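Local coordinates for protein dihydrodipicolinate synthase (PDB 4XKY) that probably catalyses a pyruvate-dependent, Schiff-base aldolase reaction, as in the dihydrodipicolinate synthase and N-acetylneuraminate lyase family, and assembles as a tetramer, at residues L218-L222 / L237-V241; E50-L54 / Y275-P279; L131-N137 / G159-D165; G210-M214 / L262-L266; Q115-I119 / V144-T150. All coordinates share one frame; numbering follows the deposited sequence.

Contact 1. Residues L218-L222 / L237-V241; sequences LYVSL and LQEKV. With ACT (acetate ion), chain E.
Leu237 and Val241, one turn apart on their helix, carry most of the packing against Leu218, Tyr219 and Leu222. The two methyls of Leu237 divide the work. Leu237 CD1 lies over the helix backbone, 3.6 Å from Leu222 N, and also touches Ser221 CB, while Leu237 CD2 meets Leu218 CD1 at 3.7 Å. Both Leu218 and Leu222 slide past Leu237 in the opposite direction, and the CB atoms of Leu222 and Leu237 are 4.0 Å apart. One turn on, Val241 uses CG2 in three directions: Leu222 CD2 at 3.6 Å, Tyr219 CE1 at 3.7 Å and, more loosely, Leu218 CD2. Val241 can do so because its CG1 is anti to the backbone N (chi1 170°), which swings CG2 to the other helix. Leu218 CG also sits over the rim of one face of the Tyr219 ring.

These residues belong to helices 216-227 and 231-247, joined by a short turn into a splayed, roughly antiparallel helical hairpin: the segment axes approach to 10.1 Å with 141° between their directions. The first helix follows the last strand of the TIM barrel and the second opens the C-terminal helical part of the fold, so the hairpin carries the chain from one to the other.

Farther out, Gln238 lays its OE1 near Leu222 CD2 and gives NE2 to Glu194 O, and helix 196-201 packs on Leu222. Near the start of helix 216-227, Leu218 N donates to acetate OXT at 3.3 Å; this ion, probably from the crystallisation liquor, also receives Glu217 N.

Contact 2. Residues E50-L54 / Y275-P279; sequences ESQSL and YVAAP
Glu50 reaches across to Ala277 through one carboxylate oxygen. Its CG is anti to the carbonyl carbon (chi1 -73°) and the chain runs extended beyond it, which carries OE1 to the backbone of 275-279. Ala277 N donates to Glu50 OE1 at 3.0 Å, nearly straight (165°) and nearly along the C-O axis. OE1 also rests against Val276 CG1, the two side chains crossing at about a right angle. OE2 is employed elsewhere, in a salt bridge to Lys263, so both carboxylate oxygens of this buried residue have partners, and the nearby ammonium would probably favour the charged form.

Three residues on, Ser53 OG is 4.2 Å from Ala277 CB, and a water links the two segments: it donates to Glu50 OE1 (2.7 Å) and to Ala277 O (2.8 Å) and accepts from Ser53 OG (3.1 Å). A second water lies between Ser53 O and Ala278 O, the carbonyl of the cis peptide before Pro279, though how its protons are shared is uncertain. Leu54 ends the segment with an apolar touch, CD2 to Ala277 CB at 3.8 Å.

Aromatic side chains of a neighbouring subunit pack on Ser53 and Pro279, which brings the contact to the tetramer interface. Within the chain, it ties the loop between strand 42-44 and helix 56-70 to the loop between helices 257-268 and 285-298, with Leu259 of helix 257-268 touching both Glu50 and Val276.

Contact 3. Residues L131-N137 / G159-D165; sequences LPLFLYN and GVIGFKD
Phe134 presents one ring face to Ile161, whose CG1 hangs over it in a CH-pi contact, 4.1 Å from the ring centroid and 23° off the normal, offset toward the rim. Ile161 reaches there because CG1 stands in the crowded position between backbone N and carbonyl carbon (chi1 58°); its CD1 then wedges tightly against Pro132 CB at 3.5 Å. At the CD1 end the ring comes obliquely to the backbone, Phe134 CD1 3.5 Å from Gly162 CA, so any side chain at Gly162 would run into it. A serine in place of Phe134 would probably leave Ile161 without its aromatic platform and open a gap beside Gly162.

The face carrying Leu133, Leu135, Val160 and Phe163 is turned to helix 148-154. There Leu135 and Val160 cross at about a right angle, CG to CG1 3.9 Å. Beyond them Asn137 and Asp165 point the same way with planes 48° apart, joined by a weak bond from Asn137 ND2 to Asp165 OD1 at 3.4 Å; Asp165 OD2 is hydrogen-bonded to Ser167 OG.

Backbone bonds on a parallel register join the strands. A beta bulge after Leu133 takes up one residue: Ile161 N donates to Leu133 O at 2.8 Å, and Leu135 N to Gly162 O at 3.0 Å.

Past the bulge, Tyr136 and Lys164 are paired on one face, their CB atoms 3.9 Å apart. Tyr136 OH is hydrogen-bonded to Ser81 OG. As the predicted proton donor/acceptor and Schiff-base lysine, Tyr136 and Lys164 are rooted side by side in this beta-alpha-beta unit of the barrel, consistent with a shared active site.

Contact 4. Residues G210-M214 / L262-L266; sequences GGANM and LKCAL
Met214 runs along the groove formed by Leu262, Ala265 and Leu266 of helix 257-268. From CB the chain turns with CG anti to the carbonyl carbon (chi1 -61°), and Met214 CG touches two methyls, Leu262 CD1 at 3.7 Å and Leu266 CD2 at 3.8 Å. The chain continues extended to Met214 SD, which lies 3.5 Å from Ala265 CB. A bend at the last torsion (chi3 -75°) then takes Met214 CE to Leu262 CD1, again at 3.7 Å. Alanine substituted for Met214 would remove CG, SD and CE together, and is likely to leave Leu262 CD1 and Ala265 CB facing a gap.

The segment 210-214 is the turn after strand 206-207, the last strand of the TIM barrel, and helix 257-268 belongs to the C-terminal helical part, so the contact fastens that part to the barrel. Leu262 also packs on Thr48, a predicted pyruvate-binding residue.

Asn213 contributes in a different way. Its backbone O is covered by Leu266 CD2 at 3.4 Å, and its CB rests near both Leu266 methyls. The amide folds back on its own turn: Asn213 ND2 donates to Gly210 O at 2.9 Å (165°), in the carbonyl plane and on a lone pair. Gly210 O takes Asn213 N as well, and Leu262 CD1 lies against it at 3.6 Å. The same ND2 also bonds Pro11 O, which further fixes the amide's rotation.

Contact 5. Residues Q115-I119 / V144-T150; sequences QPELI and VNFAPAT
Leu118 CD1 sits over one face of the Phe146 ring, 3.9 Å from Phe146 CD1, and touches Asn145 O from the same position. The second flat group is the amide of Gln115, used at both ends. Gln115 NE2 donates to Asn145 O at 2.9 Å, almost straight (168°), with the acceptor close to the amide plane. Gln115 OE1 is approached differently: Ala147 N donates to it at 2.9 Å from well above the plane, 47° out of it. Two backbone groups a couple of residues apart thus hold the amide from turning. Thr150 OG1 also donates to Gln115 OE1, but the modelled 2.4 Å is very short and its exact length doubtful.

A bend in the side chain brings the amide back there: Gln115 CG lies beside the backbone N and chi2 is -53°, so the group folds toward the loop. Ala147 CB packs against the same face, 3.5 Å from Gln115 CD. Farther along, Thr150 turns CG2 to Ile119 CG1 at 3.7 Å.

Ala147 is the N-cap of helix 148-154, so Gln115, the first residue of helix 115-125, secures the start of the next helix. Phe146 N is hydrogen-bonded to Asn137 OD1. The arrangement is that of neighbouring outer helices in a TIM barrel, meeting close to the loop that leaves strand 133-137; the Phe146 side chain lies about 6 Å from that of Tyr136, the predicted catalytic tyrosine.

In the fold
The contacts form two groups on the TIM barrel. Contacts 3 and 5, with centres 14 Å apart, touch through Asn137 and Phe146, and their segments alternate along the chain, interlocking helix 115-125, strand 133-137, helix 148-154 and strand 160-165. Contact 4 lies across the chain's centre, 25 Å from contact 3 between centres. It touches contact 1, where Tyr219 packs on Gly211, and contact 2, where Lys263 pairs with Glu50. Segments 218-222 and 237-241 fall between those of contact 4 in sequence, and contact 2 spans all the others. Barrel and C-terminal helices thus meet around the predicted pyruvate site: contact 3 holds Tyr136 and Lys164, and contact 4 reaches the predicted pyruvate-binding Thr48 through Leu262.

Contact 1. Residues L218-L222 / L237-V241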
# COMPACT_ATOMS: atom_id res chain seq x y z
N LEU A 218 24.79 -17.50 20.77
CA LEU A 218 25.24 -16.85 19.56
C LEU A 218 24.79 -15.38 19.57
O LEU A 218 25.57 -14.50 19.24
CB LEU A 218 24.70 -17.56 18.32
CG LEU A 218 24.71 -16.73 17.03
CD1 LEU A 218 26.13 -16.44 16.56
CD2 LEU A 218 23.96 -17.46 15.93
N TYR A 219 23.53 -15.11 19.92
CA TYR A 219 23.05 -13.74 19.81
C TYR A 219 23.62 -12.86 20.91
O TYR A 219 23.89 -11.68 20.69
CB TYR A 219 21.53 -13.69 19.78
CG TYR A 219 21.00 -14.30 18.52
CD1 TYR A 219 20.73 -13.52 17.41
CD2 TYR A 219 20.85 -15.65 18.42
CE1 TYR A 219 20.28 -14.08 16.24
CE2 TYR A 219 20.40 -16.23 17.24
CZ TYR A 219 20.12 -15.43 16.16
OH TYR A 219 19.66 -16.00 15.00
N VAL A 220 23.79 -13.43 22.10
CA VAL A 220 24.43 -12.72 23.21
C VAL A 220 25.87 -12.38 22.86
O VAL A 220 26.32 -11.26 23.12
CB VAL A 220 24.36 -13.54 24.51
CG1 VAL A 220 25.26 -12.95 25.59
CG2 VAL A 220 22.92 -13.57 25.01
N SER A 221 26.57 -13.35 22.27
CA SER A 221 27.94 -13.11 21.81
C SER A 221 28.03 -12.03 20.76
O SER A 221 28.95 -11.22 20.79
CB SER A 221 28.59 -14.39 21.25
OG SER A 221 28.76 -15.32 22.29
N LEU A 222 27.09 -12.01 19.82
CA LEU A 222 27.11 -10.98 18.80
C LEU A 222 26.78 -9.61 19.40
O LEU A 222 27.42 -8.60 19.06
CB LEU A 222 26.18 -11.33 17.65
CG LEU A 222 26.02 -10.34 16.49
CD1 LEU A 222 27.32 -9.74 15.95
CD2 LEU A 222 25.29 -11.06 15.37
N LEU A 237 30.28 -13.62 13.52
CA LEU A 237 28.98 -13.96 14.08
C LEU A 237 27.83 -13.46 13.22
O LEU A 237 26.81 -14.14 13.11
CB LEU A 237 28.86 -13.46 15.52
CG LEU A 237 29.89 -14.10 16.47
CD1 LEU A 237 29.78 -13.53 17.88
CD2 LEU A 237 29.77 -15.61 16.51
N GLN A 238 27.98 -12.29 12.61
CA GLN A 238 26.97 -11.82 11.66
C GLN A 238 26.75 -12.83 10.52
O GLN A 238 25.62 -13.05 10.08
CB GLN A 238 27.33 -10.42 11.11
CG GLN A 238 26.33 -9.82 10.13
CD GLN A 238 24.98 -9.52 10.76
OE1 GLN A 238 24.77 -9.71 11.97
NE2 GLN A 238 24.04 -9.06 9.95
N GLU A 239 27.82 -13.47 10.05
CA GLU A 239 27.69 -14.45 8.96
C GLU A 239 26.84 -15.64 9.39
O GLU A 239 26.05 -16.15 8.60
CB GLU A 239 29.06 -14.93 8.44
CG GLU A 239 28.94 -16.05 7.39
CD GLU A 239 30.16 -16.21 6.48
OE1 GLU A 239 31.28 -15.80 6.87
OE2 GLU A 239 30.02 -16.78 5.38
N LYS A 240 27.00 -16.08 10.64
CA LYS A 240 26.17 -17.16 11.17
C LYS A 240 24.71 -16.71 11.31
O LYS A 240 23.80 -17.42 10.89
CB LYS A 240 26.69 -17.63 12.53
CG LYS A 240 28.00 -18.40 12.49
CD LYS A 240 28.29 -18.98 13.87
CE LYS A 240 29.78 -19.21 14.12
NZ LYS A 240 30.23 -20.47 13.47
N VAL A 241 24.49 -15.54 11.91
CA VAL A 241 23.15 -14.98 11.94
C VAL A 241 22.57 -14.89 10.54
O VAL A 241 21.41 -15.27 10.34
CB VAL A 241 23.10 -13.62 12.65
CG1 VAL A 241 21.74 -12.95 12.47
CG2 VAL A 241 23.34 -13.82 14.14
C ACT E . 23.61 -21.54 21.54
O ACT E . 22.81 -21.25 22.47
OXT ACT E . 24.06 -20.68 20.77
CH3 ACT E . 24.05 -22.97 21.32

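Contact 2. Residues E50-L54 / Y275-P279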
# COMPACT_ATOMS: atom_id res chain seq x y z
N GLU A 50 2.88 -15.54 18.37
CA GLU A 50 1.56 -15.76 17.72
C GLU A 50 0.39 -15.10 18.50
O GLU A 50 -0.72 -15.64 18.53
CB GLU A 50 1.28 -17.29 17.60
CG GLU A 50 2.08 -18.04 16.55
CD GLU A 50 2.00 -19.56 16.70
OE1 GLU A 50 1.12 -20.22 16.09
OE2 GLU A 50 2.84 -20.09 17.44
N SER A 51 0.58 -13.96 19.15
CA SER A 51 -0.44 -13.51 20.13
C SER A 51 -1.83 -13.31 19.50
O SER A 51 -2.87 -13.76 20.02
CB SER A 51 -0.05 -12.23 20.85
OG SER A 51 -1.03 -11.94 21.86
N GLN A 52 -1.85 -12.63 18.37
CA GLN A 52 -3.12 -12.31 17.72
C GLN A 52 -3.95 -13.55 17.39
O GLN A 52 -5.18 -13.52 17.53
CB GLN A 52 -2.85 -11.54 16.43
CG GLN A 52 -2.08 -12.37 15.41
CD GLN A 52 -1.23 -11.52 14.49
OE1 GLN A 52 -1.32 -10.29 14.50
NE2 GLN A 52 -0.40 -12.17 13.68
N SER A 53 -3.28 -14.65 17.01
CA SER A 53 -3.98 -15.84 16.49
C SER A 53 -4.41 -16.82 17.60
O SER A 53 -5.16 -17.77 17.36
CB SER A 53 -3.15 -16.51 15.39
OG SER A 53 -2.13 -17.32 15.97
N LEU A 54 -3.95 -16.56 18.82
CA LEU A 54 -4.29 -17.37 20.00
C LEU A 54 -5.50 -16.83 20.71
O LEU A 54 -5.75 -15.65 20.69
CB LEU A 54 -3.12 -17.39 20.97
CG LEU A 54 -1.83 -17.97 20.39
CD1 LEU A 54 -0.75 -18.01 21.44
CD2 LEU A 54 -2.02 -19.33 19.75
N TYR A 275 4.29 -27.37 17.22
CA TYR A 275 2.90 -27.14 16.77
C TYR A 275 2.61 -25.66 16.52
O TYR A 275 2.99 -24.81 17.34
CB TYR A 275 1.87 -27.71 17.78
CG TYR A 275 0.50 -27.87 17.16
CD1 TYR A 275 0.15 -29.04 16.51
CD2 TYR A 275 -0.43 -26.82 17.20
CE1 TYR A 275 -1.09 -29.18 15.94
CE2 TYR A 275 -1.66 -26.95 16.61
CZ TYR A 275 -1.98 -28.15 16.00
OH TYR A 275 -3.18 -28.35 15.41
N VAL A 276 1.92 -25.36 15.41
CA VAL A 276 1.56 -23.99 15.01
C VAL A 276 0.03 -23.83 14.98
O VAL A 276 -0.67 -24.69 14.45
CB VAL A 276 2.15 -23.64 13.63
CG1 VAL A 276 1.69 -22.26 13.17
CG2 VAL A 276 3.68 -23.69 13.67
N ALA A 277 -0.50 -22.74 15.55
CA ALA A 277 -1.95 -22.63 15.70
C ALA A 277 -2.59 -22.31 14.36
O ALA A 277 -2.07 -21.49 13.60
CB ALA A 277 -2.30 -21.50 16.66
N ALA A 278 -3.73 -22.92 14.12
CA ALA A 278 -4.60 -22.53 13.03
C ALA A 278 -4.82 -21.01 13.05
O ALA A 278 -4.96 -20.41 14.13
CB ALA A 278 -5.93 -23.26 13.15
N PRO A 279 -4.89 -20.38 11.88
CA PRO A 279 -5.01 -21.00 10.55
C PRO A 279 -3.74 -21.57 9.91
O PRO A 279 -3.83 -22.14 8.82
CB PRO A 279 -5.48 -19.83 9.69
CG PRO A 279 -4.83 -18.63 10.32
CD PRO A 279 -4.78 -18.91 11.79
O HOH W 1 -0.52 -19.23 14.18
O HOH W 2 -6.41 -18.26 14.97

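Contact 3. Residues L131-N137 / G159-D165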
# COMPACT_ATOMS: atom_id res chain seq x y z
N LEU A 131 2.14 -1.22 35.21
CA LEU A 131 3.56 -1.49 34.99
C LEU A 131 4.15 -0.50 33.99
O LEU A 131 3.41 0.10 33.19
CB LEU A 131 3.74 -2.92 34.45
CG LEU A 131 3.39 -4.09 35.38
CD1 LEU A 131 3.37 -5.40 34.61
CD2 LEU A 131 4.30 -4.20 36.60
N PRO A 132 5.49 -0.33 34.00
CA PRO A 132 6.13 0.52 32.98
C PRO A 132 5.84 0.01 31.58
O PRO A 132 5.53 -1.17 31.40
CB PRO A 132 7.62 0.39 33.29
CG PRO A 132 7.72 -0.11 34.68
CD PRO A 132 6.46 -0.86 34.97
N LEU A 133 5.95 0.89 30.59
CA LEU A 133 5.53 0.57 29.25
C LEU A 133 6.66 0.72 28.26
O LEU A 133 7.40 1.68 28.33
CB LEU A 133 4.40 1.51 28.85
CG LEU A 133 3.92 1.41 27.40
CD1 LEU A 133 3.23 0.09 27.21
CD2 LEU A 133 2.95 2.51 27.03
N PHE A 134 6.75 -0.20 27.31
CA PHE A 134 7.56 -0.04 26.08
C PHE A 134 6.58 0.22 24.94
O PHE A 134 5.57 -0.48 24.80
CB PHE A 134 8.38 -1.30 25.75
CG PHE A 134 9.55 -1.53 26.67
CD1 PHE A 134 10.84 -1.15 26.30
CD2 PHE A 134 9.35 -2.10 27.91
CE1 PHE A 134 11.91 -1.36 27.15
CE2 PHE A 134 10.41 -2.30 28.78
CZ PHE A 134 11.69 -1.92 28.40
N LEU A 135 6.87 1.24 24.15
CA LEU A 135 6.13 1.54 22.94
C LEU A 135 6.65 0.67 21.83
O LEU A 135 7.86 0.40 21.76
CB LEU A 135 6.36 2.99 22.52
CG LEU A 135 5.95 4.03 23.54
CD1 LEU A 135 6.48 5.36 23.07
CD2 LEU A 135 4.44 4.04 23.68
N TYR A 136 5.77 0.22 20.95
CA TYR A 136 6.30 -0.43 19.77
C TYR A 136 5.60 -0.15 18.47
O TYR A 136 4.38 -0.05 18.36
CB TYR A 136 6.61 -1.92 19.98
CG TYR A 136 5.47 -2.87 19.82
CD1 TYR A 136 5.30 -3.58 18.64
CD2 TYR A 136 4.61 -3.11 20.87
CE1 TYR A 136 4.26 -4.49 18.51
CE2 TYR A 136 3.58 -4.02 20.76
CZ TYR A 136 3.40 -4.70 19.58
OH TYR A 136 2.36 -5.59 19.49
N ASN A 137 6.45 -0.02 17.47
CA ASN A 137 6.07 0.38 16.15
C ASN A 137 5.64 -0.87 15.39
O ASN A 137 6.49 -1.71 15.04
CB ASN A 137 7.30 1.03 15.52
CG ASN A 137 6.96 2.14 14.56
OD1 ASN A 137 5.97 2.88 14.71
ND2 ASN A 137 7.80 2.27 13.54
N GLY A 159 6.04 6.67 33.20
CA GLY A 159 5.51 5.33 32.97
C GLY A 159 5.91 4.67 31.65
O GLY A 159 5.54 3.50 31.41
N VAL A 160 6.65 5.39 30.81
CA VAL A 160 7.07 4.93 29.48
C VAL A 160 8.60 4.82 29.49
O VAL A 160 9.28 5.81 29.68
CB VAL A 160 6.59 5.92 28.39
CG1 VAL A 160 6.97 5.44 26.99
CG2 VAL A 160 5.09 6.09 28.43
N ILE A 161 9.14 3.62 29.32
CA ILE A 161 10.60 3.44 29.55
C ILE A 161 11.37 2.97 28.33
O ILE A 161 12.58 2.83 28.38
CB ILE A 161 10.90 2.48 30.74
CG1 ILE A 161 10.28 1.10 30.53
CG2 ILE A 161 10.42 3.10 32.04
CD1 ILE A 161 10.61 0.06 31.60
N GLY A 162 10.70 2.73 27.22
CA GLY A 162 11.43 2.27 26.07
C GLY A 162 10.63 2.19 24.80
O GLY A 162 9.45 2.53 24.77
N PHE A 163 11.32 1.74 23.77
CA PHE A 163 10.80 1.68 22.43
C PHE A 163 11.44 0.48 21.72
O PHE A 163 12.65 0.26 21.83
CB PHE A 163 11.15 2.99 21.72
CG PHE A 163 10.83 3.02 20.25
CD1 PHE A 163 9.54 3.26 19.81
CD2 PHE A 163 11.83 2.84 19.30
CE1 PHE A 163 9.24 3.28 18.46
CE2 PHE A 163 11.53 2.89 17.95
CZ PHE A 163 10.23 3.10 17.53
N LYS A 164 10.61 -0.28 21.01
CA LYS A 164 11.01 -1.45 20.22
C LYS A 164 10.56 -1.15 18.79
O LYS A 164 9.40 -0.79 18.57
CB LYS A 164 10.30 -2.72 20.75
CG LYS A 164 10.63 -4.01 20.01
CD LYS A 164 9.56 -5.12 20.11
CE LYS A 164 9.41 -5.86 18.76
NZ LYS A 164 9.38 -7.36 18.69
N ASP A 165 11.47 -1.28 17.84
CA ASP A 165 11.15 -1.11 16.42
C ASP A 165 11.29 -2.43 15.67
O ASP A 165 12.36 -3.03 15.66
CB ASP A 165 12.07 -0.09 15.74
CG ASP A 165 11.63 0.23 14.30
OD1 ASP A 165 10.43 0.14 14.03
OD2 ASP A 165 12.49 0.56 13.45
O HOH W 3 3.02 2.40 32.16

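Contact 4. Residues G210-M214 / L262-L266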
# COMPACT_ATOMS: atom_id res chain seq x y z
N GLY A 210 14.24 -13.21 17.62
CA GLY A 210 13.60 -14.50 17.65
C GLY A 210 14.51 -15.70 17.55
O GLY A 210 14.21 -16.76 18.11
N GLY A 211 15.60 -15.55 16.80
CA GLY A 211 16.58 -16.61 16.65
C GLY A 211 17.21 -16.99 17.98
O GLY A 211 17.78 -18.08 18.12
N ALA A 212 17.10 -16.10 18.96
CA ALA A 212 17.68 -16.39 20.28
C ALA A 212 16.89 -17.50 20.99
O ALA A 212 17.39 -18.10 21.94
CB ALA A 212 17.79 -15.14 21.14
N ASN A 213 15.65 -17.76 20.56
CA ASN A 213 14.95 -18.96 21.04
C ASN A 213 15.81 -20.22 20.81
O ASN A 213 15.84 -21.11 21.65
CB ASN A 213 13.58 -19.13 20.35
CG ASN A 213 12.48 -18.18 20.90
OD1 ASN A 213 11.81 -18.50 21.86
ND2 ASN A 213 12.27 -17.07 20.23
N MET A 214 16.50 -20.31 19.67
CA MET A 214 17.24 -21.52 19.29
C MET A 214 18.66 -21.48 19.86
O MET A 214 19.11 -22.46 20.43
CB MET A 214 17.37 -21.67 17.77
CG MET A 214 16.08 -21.79 16.96
SD MET A 214 16.40 -21.89 15.18
CE MET A 214 16.82 -20.21 14.74
N LEU A 262 11.34 -21.55 12.68
CA LEU A 262 11.77 -21.42 14.07
C LEU A 262 11.20 -22.52 14.94
O LEU A 262 11.91 -23.21 15.64
CB LEU A 262 11.29 -20.09 14.63
CG LEU A 262 11.85 -19.65 15.97
CD1 LEU A 262 13.35 -19.51 15.87
CD2 LEU A 262 11.23 -18.32 16.36
N LYS A 263 9.89 -22.71 14.89
CA LYS A 263 9.26 -23.73 15.71
C LYS A 263 9.69 -25.16 15.31
O LYS A 263 9.91 -26.01 16.16
CB LYS A 263 7.74 -23.57 15.71
CG LYS A 263 7.23 -22.51 16.69
CD LYS A 263 5.76 -22.75 16.97
CE LYS A 263 5.28 -22.00 18.20
NZ LYS A 263 3.84 -22.24 18.52
N CYS A 264 9.82 -25.42 14.01
CA CYS A 264 10.33 -26.71 13.54
C CYS A 264 11.74 -26.95 14.14
O CYS A 264 12.02 -28.02 14.74
CB CYS A 264 10.37 -26.72 12.03
SG CYS A 264 10.83 -28.31 11.36
N ALA A 265 12.60 -25.94 14.01
CA ALA A 265 13.96 -26.05 14.54
C ALA A 265 13.97 -26.30 16.04
O ALA A 265 14.74 -27.14 16.48
CB ALA A 265 14.78 -24.82 14.22
N LEU A 266 13.13 -25.58 16.79
CA LEU A 266 13.01 -25.76 18.24
C LEU A 266 12.65 -27.20 18.62
O LEU A 266 13.20 -27.75 19.59
CB LEU A 266 12.01 -24.76 18.88
CG LEU A 266 12.48 -23.29 18.89
CD1 LEU A 266 11.37 -22.37 19.35
CD2 LEU A 266 13.72 -23.01 19.72

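Contact 5. Residues Q115-I119 / V144-T150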
# COMPACT_ATOMS: atom_id res chain seq x y z
N GLN A 115 -0.17 12.01 14.25
CA GLN A 115 0.67 12.07 15.44
C GLN A 115 -0.12 12.53 16.68
O GLN A 115 -0.01 11.90 17.72
CB GLN A 115 1.91 12.94 15.22
CG GLN A 115 2.83 12.43 14.12
CD GLN A 115 3.21 10.97 14.31
OE1 GLN A 115 3.80 10.60 15.32
NE2 GLN A 115 2.88 10.14 13.34
N PRO A 116 -0.94 13.60 16.56
CA PRO A 116 -1.70 14.03 17.74
C PRO A 116 -2.55 12.91 18.34
O PRO A 116 -2.64 12.80 19.57
CB PRO A 116 -2.56 15.18 17.20
CG PRO A 116 -1.80 15.69 16.02
CD PRO A 116 -1.24 14.45 15.39
N GLU A 117 -3.15 12.07 17.50
CA GLU A 117 -3.95 10.94 18.00
C GLU A 117 -3.14 9.83 18.65
O GLU A 117 -3.63 9.17 19.57
CB GLU A 117 -4.79 10.33 16.88
CG GLU A 117 -5.80 11.27 16.26
CD GLU A 117 -5.31 11.81 14.94
OE1 GLU A 117 -5.70 11.24 13.90
OE2 GLU A 117 -4.51 12.77 14.95
N LEU A 118 -1.92 9.57 18.17
CA LEU A 118 -1.04 8.62 18.85
C LEU A 118 -0.71 9.09 20.26
O LEU A 118 -0.64 8.28 21.20
CB LEU A 118 0.26 8.43 18.08
CG LEU A 118 0.25 7.45 16.92
CD1 LEU A 118 1.66 7.33 16.36
CD2 LEU A 118 -0.25 6.09 17.37
N ILE A 119 -0.49 10.39 20.41
CA ILE A 119 -0.10 10.92 21.70
C ILE A 119 -1.27 10.76 22.66
O ILE A 119 -1.11 10.34 23.80
CB ILE A 119 0.35 12.39 21.60
CG1 ILE A 119 1.71 12.44 20.88
CG2 ILE A 119 0.43 13.04 22.97
CD1 ILE A 119 2.05 13.77 20.24
N VAL A 144 1.14 4.23 9.65
CA VAL A 144 1.51 5.51 10.29
C VAL A 144 2.41 5.21 11.50
O VAL A 144 1.97 4.63 12.49
CB VAL A 144 0.28 6.36 10.74
CG1 VAL A 144 0.61 7.27 11.93
CG2 VAL A 144 -0.25 7.22 9.59
N ASN A 145 3.67 5.60 11.40
CA ASN A 145 4.65 5.36 12.46
C ASN A 145 4.55 6.37 13.61
O ASN A 145 3.94 7.42 13.47
CB ASN A 145 6.06 5.39 11.87
CG ASN A 145 6.38 4.14 11.07
OD1 ASN A 145 5.49 3.34 10.77
ND2 ASN A 145 7.65 3.96 10.75
N PHE A 146 5.15 6.01 14.75
CA PHE A 146 5.47 7.01 15.75
C PHE A 146 6.55 7.89 15.11
O PHE A 146 7.64 7.41 14.81
CB PHE A 146 6.07 6.38 17.02
CG PHE A 146 5.11 5.57 17.85
CD1 PHE A 146 4.41 6.16 18.88
CD2 PHE A 146 4.99 4.21 17.67
CE1 PHE A 146 3.56 5.42 19.69
CE2 PHE A 146 4.14 3.45 18.46
CZ PHE A 146 3.42 4.06 19.48
N ALA A 147 6.24 9.16 14.88
CA ALA A 147 7.27 10.12 14.47
C ALA A 147 8.28 10.30 15.61
O ALA A 147 7.96 10.02 16.77
CB ALA A 147 6.65 11.45 14.11
N PRO A 148 9.51 10.74 15.28
CA PRO A 148 10.51 10.95 16.32
C PRO A 148 10.05 11.86 17.44
O PRO A 148 10.19 11.50 18.60
CB PRO A 148 11.66 11.57 15.54
CG PRO A 148 11.60 10.86 14.24
CD PRO A 148 10.13 10.75 13.94
N ALA A 149 9.50 13.02 17.09
CA ALA A 149 9.06 13.99 18.10
C ALA A 149 7.95 13.38 18.98
O ALA A 149 7.90 13.66 20.16
CB ALA A 149 8.59 15.29 17.44
N THR A 150 7.09 12.56 18.39
CA THR A 150 6.02 11.87 19.12
C THR A 150 6.62 10.96 20.20
O THR A 150 6.13 10.93 21.32
CB THR A 150 5.13 11.02 18.18
OG1 THR A 150 4.45 11.86 17.24
CG2 THR A 150 4.07 10.27 18.96